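Local coordinates for cytosine deaminase (Klebsiella pneumoniae, PDB 4R88), which catalyses the hydrolytic deamination of 5-methylcytosine, replacing the exocyclic amino group of the pyrimidine by oxygen to give thymine, at the 5-fluorocytosine site. Sequence-based numbering; all coordinates share one arbitrary frame.

The 5-fluorocytosine site. Residues 58, 76, 149, 151, 178, 209, 212, 241, 273, 277, 308-309, 314. With 1LD (5-fluorocytosine), chain B.
5-Fluorocytosine, an analogue of the substrate with fluorine in place of the 5-methyl group, lies fully buried in the active site of this amidohydrolase. Glu212 reads its amidine edge. From CB the chain runs extended, with CG anti to the backbone N (chi1 -168°), and brings CD over the centre of the His241 imidazole, which supports the carboxylate from one face. At the tip OE1 turns its syn lone pair to the ligand amine N4 at 2.7 Å, while OE2 lies 2.8 Å from ring N3. N3 of neutral cytosine is an acceptor, so this pair probably shares a proton, as suits an acid that shuttles protons to the ring. OE2 also meets a water that bridges to ligand O2.

The N1–O2 edge is read by Gln151, whose bent chain presents a flat amide with acceptor and donor. Its OE1 takes the ring N1-H on an in-plane lone pair at 2.8 Å, and its NE2 gives a nearly straight bond (170° at H) to O2 at 3.0 Å.

Trp314 lays its indole against one face, with C6 above the centre of the ring system, and its NE1 donates to the Leu76 carbonyl, which helps fix the ring's rotation. On the other face His58 stacks almost parallel (4°), its NE2 3.6 Å from C6. Glu212 OE1 and Glu273 OE2, the latter steadied by Ser309 OG at 2.9 Å, take the better-aligned N4-H directions; Asp308 OD1 reaches N4 (2.8 Å) from above the plane on the His58 side, a poorly directed bond. The two faces hold the base flat; in this family His58, His209 and Asp308 are metal ligands, so C4 would lie near the metal that activates water for deamination.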
loop_
_atom_site.group_PDB
_atom_site.type_symbol
_atom_site.label_atom_id
_atom_site.label_comp_id
_atom_site.label_asym_id
_atom_site.label_seq_id
_atom_site.Cartn_x
_atom_site.Cartn_y
_atom_site.Cartn_z
ATOM N N HIS A 58 5.738 -18.266 -1.120
ATOM C CA HIS A 58 5.365 -19.664 -0.927
ATOM C C HIS A 58 4.563 -20.147 -2.127
ATOM O O HIS A 58 3.335 -20.074 -2.121
ATOM C CB HIS A 58 4.528 -19.820 0.346
ATOM C CG HIS A 58 5.294 -19.562 1.606
ATOM N ND1 HIS A 58 5.847 -20.575 2.357
ATOM C CD2 HIS A 58 5.608 -18.405 2.243
ATOM C CE1 HIS A 58 6.468 -20.060 3.404
ATOM N NE2 HIS A 58 6.342 -18.745 3.356
ATOM N N LEU A 76 -1.127 -16.086 11.891
ATOM C CA LEU A 76 -0.135 -17.030 11.407
ATOM C C LEU A 76 -0.552 -18.457 11.795
ATOM O O LEU A 76 -0.475 -19.381 10.984
ATOM C CB LEU A 76 1.252 -16.718 11.991
ATOM C CG LEU A 76 2.279 -17.843 11.766
ATOM C CD1 LEU A 76 2.545 -18.002 10.286
ATOM C CD2 LEU A 76 3.590 -17.595 12.533
ATOM N N PHE A 149 11.408 -25.943 3.444
ATOM C CA PHE A 149 10.790 -25.217 4.548
ATOM C C PHE A 149 9.945 -26.167 5.403
ATOM O O PHE A 149 8.938 -26.694 4.945
ATOM C CB PHE A 149 9.955 -24.046 3.991
ATOM C CG PHE A 149 9.081 -23.365 5.014
ATOM C CD1 PHE A 149 9.619 -22.883 6.199
ATOM C CD2 PHE A 149 7.736 -23.168 4.769
ATOM C CE1 PHE A 149 8.831 -22.246 7.133
ATOM C CE2 PHE A 149 6.933 -22.520 5.704
ATOM C CZ PHE A 149 7.488 -22.059 6.892
ATOM N N GLN A 151 7.378 -26.408 7.543
ATOM C CA GLN A 151 6.307 -25.581 8.102
ATOM C C GLN A 151 5.879 -26.000 9.506
ATOM O O GLN A 151 5.654 -25.155 10.369
ATOM C CB GLN A 151 5.088 -25.581 7.176
ATOM C CG GLN A 151 3.889 -24.815 7.712
ATOM C CD GLN A 151 4.107 -23.308 7.712
ATOM O OE1 GLN A 151 3.821 -22.647 6.721
ATOM N NE2 GLN A 151 4.588 -22.756 8.840
ATOM N N ILE A 178 12.045 -22.990 11.119
ATOM C CA ILE A 178 11.002 -22.197 11.759
ATOM C C ILE A 178 11.080 -22.319 13.296
ATOM O O ILE A 178 10.152 -22.797 13.949
ATOM C CB ILE A 178 9.597 -22.568 11.168
ATOM C CG1 ILE A 178 8.515 -21.587 11.640
ATOM C CG2 ILE A 178 9.244 -24.035 11.444
ATOM C CD1 ILE A 178 7.153 -21.886 11.029
ATOM N N HIS A 209 12.630 -18.809 8.481
ATOM C CA HIS A 209 11.535 -18.038 9.058
ATOM C C HIS A 209 11.872 -17.882 10.528
ATOM O O HIS A 209 11.733 -18.817 11.318
ATOM C CB HIS A 209 10.195 -18.777 8.948
ATOM C CG HIS A 209 9.606 -18.773 7.577
ATOM N ND1 HIS A 209 10.239 -19.350 6.498
ATOM C CD2 HIS A 209 8.443 -18.261 7.106
ATOM C CE1 HIS A 209 9.485 -19.207 5.422
ATOM N NE2 HIS A 209 8.387 -18.560 5.765
ATOM N N GLU A 212 8.849 -15.068 13.623
ATOM C CA GLU A 212 7.651 -14.458 13.038
ATOM C C GLU A 212 6.531 -14.468 14.059
ATOM O O GLU A 212 5.549 -15.202 13.921
ATOM C CB GLU A 212 7.201 -15.211 11.772
ATOM C CG GLU A 212 6.143 -14.434 10.964
ATOM C CD GLU A 212 5.658 -15.173 9.712
ATOM O OE1 GLU A 212 4.847 -14.588 8.941
ATOM O OE2 GLU A 212 6.083 -16.332 9.500
ATOM N N HIS A 241 11.541 -12.457 7.938
ATOM C CA HIS A 241 10.576 -11.912 8.900
ATOM C C HIS A 241 11.230 -11.169 10.088
ATOM O O HIS A 241 11.323 -9.936 10.079
ATOM C CB HIS A 241 9.574 -12.976 9.358
ATOM C CG HIS A 241 8.766 -13.565 8.235
ATOM N ND1 HIS A 241 7.891 -12.814 7.477
ATOM C CD2 HIS A 241 8.701 -14.826 7.741
ATOM C CE1 HIS A 241 7.318 -13.587 6.569
ATOM N NE2 HIS A 241 7.793 -14.813 6.706
ATOM N N GLU A 273 2.418 -8.662 4.506
ATOM C CA GLU A 273 2.043 -9.888 5.185
ATOM C C GLU A 273 2.033 -9.660 6.691
ATOM O O GLU A 273 1.083 -10.041 7.388
ATOM C CB GLU A 273 3.047 -10.984 4.878
ATOM C CG GLU A 273 2.659 -12.314 5.479
ATOM C CD GLU A 273 1.992 -13.207 4.455
ATOM O OE1 GLU A 273 1.602 -12.687 3.387
ATOM O OE2 GLU A 273 1.874 -14.423 4.703
ATOM N N LEU A 277 -0.707 -10.125 9.505
ATOM C CA LEU A 277 -0.634 -11.212 10.485
ATOM C C LEU A 277 -0.213 -10.785 11.891
ATOM O O LEU A 277 -0.569 -11.447 12.879
ATOM C CB LEU A 277 0.316 -12.326 10.011
ATOM C CG LEU A 277 -0.000 -13.074 8.721
ATOM C CD1 LEU A 277 1.067 -14.151 8.479
ATOM C CD2 LEU A 277 -1.406 -13.695 8.765
ATOM N N ASP A 308 5.818 -12.539 0.092
ATOM C CA ASP A 308 5.455 -13.649 0.982
ATOM C C ASP A 308 4.365 -14.577 0.419
ATOM O O ASP A 308 4.605 -15.762 0.195
ATOM C CB ASP A 308 5.095 -13.171 2.401
ATOM C CG ASP A 308 5.206 -14.288 3.439
ATOM O OD1 ASP A 308 4.904 -14.063 4.631
ATOM O OD2 ASP A 308 5.598 -15.403 3.058
ATOM N N SER A 309 3.174 -14.036 0.188
ATOM C CA SER A 309 2.012 -14.853 -0.134
ATOM C C SER A 309 1.212 -14.239 -1.262
ATOM O O SER A 309 1.078 -13.018 -1.335
ATOM C CB SER A 309 1.076 -14.935 1.081
ATOM O OG SER A 309 1.613 -15.735 2.123
ATOM N N TRP A 314 -2.682 -17.645 4.350
ATOM C CA TRP A 314 -2.279 -16.561 5.245
ATOM C C TRP A 314 -2.725 -15.170 4.785
ATOM O O TRP A 314 -2.971 -14.291 5.607
ATOM C CB TRP A 314 -0.775 -16.590 5.454
ATOM C CG TRP A 314 -0.347 -17.844 6.181
ATOM C CD1 TRP A 314 -0.313 -18.038 7.538
ATOM C CD2 TRP A 314 0.080 -19.073 5.589
ATOM N NE1 TRP A 314 0.120 -19.316 7.823
ATOM C CE2 TRP A 314 0.367 -19.972 6.644
ATOM C CE3 TRP A 314 0.263 -19.500 4.275
ATOM C CZ2 TRP A 314 0.816 -21.269 6.416
ATOM C CZ3 TRP A 314 0.715 -20.800 4.052
ATOM C CH2 TRP A 314 0.984 -21.662 5.114
HETATM N N1 1LD B . 4.116 -19.902 6.646
HETATM C C6 1LD B . 3.530 -19.268 5.611
HETATM C C2 1LD B . 4.622 -19.172 7.654
HETATM O O2 1LD B . 5.213 -19.808 8.722
HETATM N N3 1LD B . 4.575 -17.834 7.658
HETATM C C4 1LD B . 3.996 -17.160 6.647
HETATM N N4 1LD B . 3.953 -15.730 6.679
HETATM C C5 1LD B . 3.446 -17.876 5.574
HETATM F F 1LD B . 2.866 -17.253 4.549
HETATM O O HOH W 1 6.719 -18.548 10.744
#